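Local coordinates for protein polyphosphate kinase (Porphyromonas gingivalis, PDB 2O8R) that probably catalyses the reversible transfer of the terminal phosphate of ATP onto a growing inorganic polyphosphate chain, at residues E372-Q377 against T442-Y447; P368-I373 against S396-S401. The protein carries 3 engineered substitutions. One frame throughout, in Å; residues are numbered along the deposited sequence.

Contact 1: E372-Q377 against T442-Y447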
# COMPACT_ATOMS: atom_id res chain seq x y z
N GLU A 372 -2.67 -25.05 -20.18
CA GLU A 372 -1.83 -24.22 -19.34
C GLU A 372 -1.63 -22.76 -19.73
O GLU A 372 -1.80 -22.37 -20.88
CB GLU A 372 -0.49 -24.90 -19.04
CG GLU A 372 0.44 -25.12 -20.19
CD GLU A 372 1.83 -25.53 -19.72
OE1 GLU A 372 2.57 -26.16 -20.51
OE2 GLU A 372 2.20 -25.23 -18.56
N ILE A 373 -1.31 -21.95 -18.72
CA ILE A 373 -0.99 -20.54 -18.88
C ILE A 373 0.37 -20.28 -18.24
O ILE A 373 0.65 -20.74 -17.13
CB ILE A 373 -2.01 -19.66 -18.18
CG1 ILE A 373 -3.42 -20.00 -18.64
CG2 ILE A 373 -1.70 -18.21 -18.42
CD1 ILE A 373 -4.52 -19.31 -17.85
N ARG A 374 1.23 -19.58 -18.97
CA ARG A 374 2.58 -19.30 -18.50
C ARG A 374 2.91 -17.87 -18.84
O ARG A 374 2.69 -17.43 -19.97
CB ARG A 374 3.57 -20.23 -19.19
CG ARG A 374 3.19 -21.69 -19.08
CD ARG A 374 3.92 -22.56 -20.07
NE ARG A 374 5.33 -22.76 -19.74
CZ ARG A 374 5.77 -23.45 -18.69
NH1 ARG A 374 4.92 -23.99 -17.82
NH2 ARG A 374 7.08 -23.59 -18.50
N LEU A 375 3.41 -17.12 -17.86
CA LEU A 375 3.83 -15.74 -18.12
C LEU A 375 5.02 -15.23 -17.30
O LEU A 375 5.42 -15.79 -16.26
CB LEU A 375 2.64 -14.78 -18.00
CG LEU A 375 2.42 -13.99 -16.71
CD1 LEU A 375 1.46 -12.84 -16.96
CD2 LEU A 375 1.91 -14.90 -15.64
N THR A 376 5.60 -14.14 -17.78
CA THR A 376 6.67 -13.50 -17.06
C THR A 376 6.09 -12.33 -16.28
O THR A 376 5.03 -11.82 -16.64
CB THR A 376 7.79 -13.07 -18.03
OG1 THR A 376 7.23 -12.31 -19.10
CG2 THR A 376 8.47 -14.29 -18.62
N GLN A 377 6.76 -11.93 -15.20
CA GLN A 377 6.34 -10.81 -14.34
C GLN A 377 7.58 -10.20 -13.69
O GLN A 377 8.45 -10.93 -13.21
CB GLN A 377 5.41 -11.33 -13.23
CG GLN A 377 3.92 -11.14 -13.49
CD GLN A 377 3.32 -9.96 -12.73
OE1 GLN A 377 2.10 -9.83 -12.63
NE2 GLN A 377 4.18 -9.10 -12.20
N THR A 442 6.55 -11.88 -21.98
CA THR A 442 5.70 -12.78 -22.73
C THR A 442 4.66 -13.50 -21.87
O THR A 442 4.92 -13.79 -20.70
CB THR A 442 6.53 -13.87 -23.44
OG1 THR A 442 7.19 -14.67 -22.46
CG2 THR A 442 7.57 -13.26 -24.36
N ALA A 443 3.50 -13.78 -22.45
CA ALA A 443 2.51 -14.68 -21.85
C ALA A 443 2.19 -15.79 -22.84
O ALA A 443 2.43 -15.65 -24.05
CB ALA A 443 1.26 -13.92 -21.46
N LEU A 444 1.64 -16.89 -22.35
CA LEU A 444 1.41 -18.05 -23.20
C LEU A 444 0.21 -18.83 -22.75
O LEU A 444 0.16 -19.29 -21.62
CB LEU A 444 2.61 -18.99 -23.18
CG LEU A 444 2.51 -20.23 -24.05
CD1 LEU A 444 2.46 -19.87 -25.54
CD2 LEU A 444 3.67 -21.14 -23.76
N ILE A 445 -0.76 -18.98 -23.65
CA ILE A 445 -1.92 -19.82 -23.38
C ILE A 445 -1.86 -21.04 -24.28
O ILE A 445 -1.81 -20.90 -25.50
CB ILE A 445 -3.23 -19.06 -23.61
CG1 ILE A 445 -3.33 -17.87 -22.66
CG2 ILE A 445 -4.40 -19.96 -23.35
CD1 ILE A 445 -4.16 -16.77 -23.21
N LEU A 446 -1.85 -22.24 -23.68
CA LEU A 446 -1.74 -23.48 -24.46
C LEU A 446 -3.04 -24.30 -24.45
O LEU A 446 -3.68 -24.49 -23.41
CB LEU A 446 -0.57 -24.34 -23.98
CG LEU A 446 0.86 -23.79 -24.14
CD1 LEU A 446 1.83 -24.68 -23.39
CD2 LEU A 446 1.30 -23.62 -25.60
N TYR A 447 -3.42 -24.77 -25.63
CA TYR A 447 -4.59 -25.60 -25.78
C TYR A 447 -4.23 -27.06 -25.57
O TYR A 447 -3.08 -27.45 -25.75
CB TYR A 447 -5.16 -25.44 -27.18
CG TYR A 447 -5.81 -24.09 -27.41
CD1 TYR A 447 -6.76 -23.59 -26.53
CD2 TYR A 447 -5.49 -23.34 -28.53
CE1 TYR A 447 -7.36 -22.36 -26.76
CE2 TYR A 447 -6.08 -22.11 -28.77
CZ TYR A 447 -7.01 -21.62 -27.88
OH TYR A 447 -7.59 -20.39 -28.13
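E372-Q377 and T442-Y447 are antiparallel neighbours, their axes 4.5 Å apart at 178°; E372-L446 and R374-L444 are hydrogen-bonded pairs, I373-I445 and L375-A443 non-hydrogen-bonded ones. L446 N meets E372 O at 2.8 Å and R374 N meets L444 O at 2.9 Å; the return bonds of both pairs are weak. At the far end T376 N reaches T442 O, and the hydroxyl T376 OG1 binds T442 N at 3.0 Å. With chi1 at 51°, OG1 stands between its own N and carbonyl carbon; it also bonds A440 O, beside the predicted phosphohistidine H439. A hydroxyl fits because it can accept from T442 N while giving its proton to A440 O, and β-branched threonine is at home in a strand.

On the face carrying E372 and R374, the glutamate lies alongside L446, E372 CG 3.5 Å from L446 CD1. R374 NH1 reaches E372 OE2 at 3.1 Å from above the carboxylate plane, a salt bridge within one strand. On the other face A443 is small, leaving CB-to-CB packing with L375 at 3.8 Å. Helix 484-497 covers L444 and L446, while helices 355-365 and 385-395 pack opposite, against I445, I373 and L375.

Contact 2: P368-I373 against S396-S401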
# COMPACT_ATOMS: atom_id res chain seq x y z
N PRO A 368 -12.60 -24.91 -21.10
CA PRO A 368 -12.25 -26.33 -21.17
C PRO A 368 -11.05 -26.66 -22.06
O PRO A 368 -10.34 -27.64 -21.79
CB PRO A 368 -13.51 -26.97 -21.77
CG PRO A 368 -14.33 -25.84 -22.31
CD PRO A 368 -14.03 -24.70 -21.40
N ASP A 369 -10.82 -25.86 -23.09
CA ASP A 369 -9.76 -26.16 -24.07
C ASP A 369 -8.34 -25.87 -23.59
O ASP A 369 -7.39 -26.39 -24.17
CB ASP A 369 -10.01 -25.40 -25.38
CG ASP A 369 -11.39 -25.68 -25.97
OD1 ASP A 369 -12.07 -26.64 -25.53
OD2 ASP A 369 -11.80 -24.94 -26.90
N VAL A 370 -8.20 -25.06 -22.55
CA VAL A 370 -6.88 -24.60 -22.11
C VAL A 370 -6.24 -25.58 -21.14
O VAL A 370 -6.83 -25.94 -20.12
CB VAL A 370 -6.94 -23.19 -21.44
CG1 VAL A 370 -5.54 -22.66 -21.15
CG2 VAL A 370 -7.70 -22.21 -22.30
N SER A 371 -5.02 -26.00 -21.45
CA SER A 371 -4.26 -26.86 -20.56
C SER A 371 -3.42 -26.00 -19.63
O SER A 371 -3.45 -26.20 -18.41
CB SER A 371 -3.37 -27.82 -21.35
OG SER A 371 -2.39 -27.12 -22.11
N GLU A 372 -2.67 -25.05 -20.18
CA GLU A 372 -1.83 -24.22 -19.34
C GLU A 372 -1.63 -22.76 -19.73
O GLU A 372 -1.80 -22.37 -20.88
CB GLU A 372 -0.49 -24.90 -19.04
CG GLU A 372 0.44 -25.12 -20.19
CD GLU A 372 1.83 -25.53 -19.72
OE1 GLU A 372 2.57 -26.16 -20.51
OE2 GLU A 372 2.20 -25.23 -18.56
N ILE A 373 -1.31 -21.95 -18.72
CA ILE A 373 -0.99 -20.54 -18.88
C ILE A 373 0.37 -20.28 -18.24
O ILE A 373 0.65 -20.74 -17.13
CB ILE A 373 -2.01 -19.66 -18.18
CG1 ILE A 373 -3.42 -20.00 -18.64
CG2 ILE A 373 -1.70 -18.21 -18.42
CD1 ILE A 373 -4.52 -19.31 -17.85
N SER A 396 -9.08 -23.65 -11.31
CA SER A 396 -9.80 -24.43 -12.32
C SER A 396 -8.97 -25.57 -12.85
O SER A 396 -9.29 -26.13 -13.90
CB SER A 396 -10.21 -23.54 -13.49
OG SER A 396 -11.61 -23.37 -13.53
N GLY A 397 -7.88 -25.90 -12.15
CA GLY A 397 -7.09 -27.09 -12.46
C GLY A 397 -6.00 -26.93 -13.50
O GLY A 397 -5.19 -27.84 -13.69
N LYS A 398 -5.97 -25.79 -14.18
CA LYS A 398 -5.05 -25.57 -15.29
C LYS A 398 -3.65 -25.28 -14.77
O LYS A 398 -3.50 -24.59 -13.76
CB LYS A 398 -5.53 -24.41 -16.16
CG LYS A 398 -7.03 -24.27 -16.22
CD LYS A 398 -7.49 -23.52 -17.44
CE LYS A 398 -8.79 -24.09 -17.96
NZ LYS A 398 -9.84 -24.17 -16.90
N LYS A 399 -2.64 -25.79 -15.47
CA LYS A 399 -1.25 -25.55 -15.12
C LYS A 399 -0.86 -24.07 -15.23
O LYS A 399 -0.90 -23.50 -16.32
CB LYS A 399 -0.34 -26.39 -16.01
CG LYS A 399 -0.40 -27.88 -15.73
CD LYS A 399 0.80 -28.58 -16.34
CE LYS A 399 0.79 -30.06 -16.04
NZ LYS A 399 2.00 -30.72 -16.61
N VAL A 400 -0.48 -23.44 -14.12
CA VAL A 400 -0.15 -22.01 -14.13
C VAL A 400 1.27 -21.72 -13.61
O VAL A 400 1.56 -21.94 -12.43
CB VAL A 400 -1.18 -21.17 -13.34
CG1 VAL A 400 -0.81 -19.69 -13.39
CG2 VAL A 400 -2.59 -21.37 -13.89
N SER A 401 2.14 -21.23 -14.48
CA SER A 401 3.51 -20.88 -14.08
C SER A 401 3.78 -19.38 -14.22
O SER A 401 3.38 -18.78 -15.21
CB SER A 401 4.53 -21.63 -14.91
OG SER A 401 3.93 -22.74 -15.55
O HOH W 1 1.94 -23.64 -16.71
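Side by side and parallel, V370-I373 and K399-S401 approach to 4.7 Å between axes at 14°, with E372 beside K399 and I373 beside V400. Three backbone bonds join them: K399 N to S371 O, I373 N to K399 O at 2.9 Å, and S401 N to I373 O at 3.1 Å. Before this pairing, G397 closes helix 385-395 as the C-prime residue of a Schellman motif, K398 N bonding A393 O; the phi of G397, 87°, is one glycine adopts readily.

K398 lays its aliphatic chain across V370, CE lying 4.0 Å from V370 CB and 3.5 Å from V370 O. Chi4 of 53° turns NZ aside, and the ammonium bonds A365 O at the end of helix 355-365. A long lysine suits this place just before the strand because its methylenes cover valine while its tip finds a carbonyl. E372 CB and K399 CB meet at 3.4 Å, but the extended K399 chain then leads away, leaving NZ 5.8 Å from E372 OE2. On the same face a water lies within hydrogen-bonding distance of E372 OE2, S401 OG and I373 O. V400 and I373, branched and apolar, both touch L390.

In chemical terms the strands are joined by main-chain bonds, and the side chains are divided by face: V400 and I373 turn to the face covered by helices 355-365 and 385-395, while the carboxylate, S401 OG and the water gather on the face of E372. Since its carboxylate also pairs with R374, E372 would be expected to remain largely ionised, and K399 adds only a distant opposite charge.

Overall arrangement
Both contacts use strand 370-377 and share E372 and I373, so contact 1 and contact 2 are the two flanks of one strand in the first PLD-like domain. Contact 1 is the more buried, joining partners 65 residues apart in antiparallel fashion and ending near the predicted active-site histidine. Contact 2 closes a β-α-β crossover through helix 385-395; it lies partly at the surface, away from the annotated sites, and its lysines reflect that setting. A classic β bulge at S371 and E372, both facing L446, falls where the contacts meet: L446 O receives S371 N, while S371 O serves the parallel partner. In both, I373 turns to the apolar face packed by helices 355-365 and 385-395.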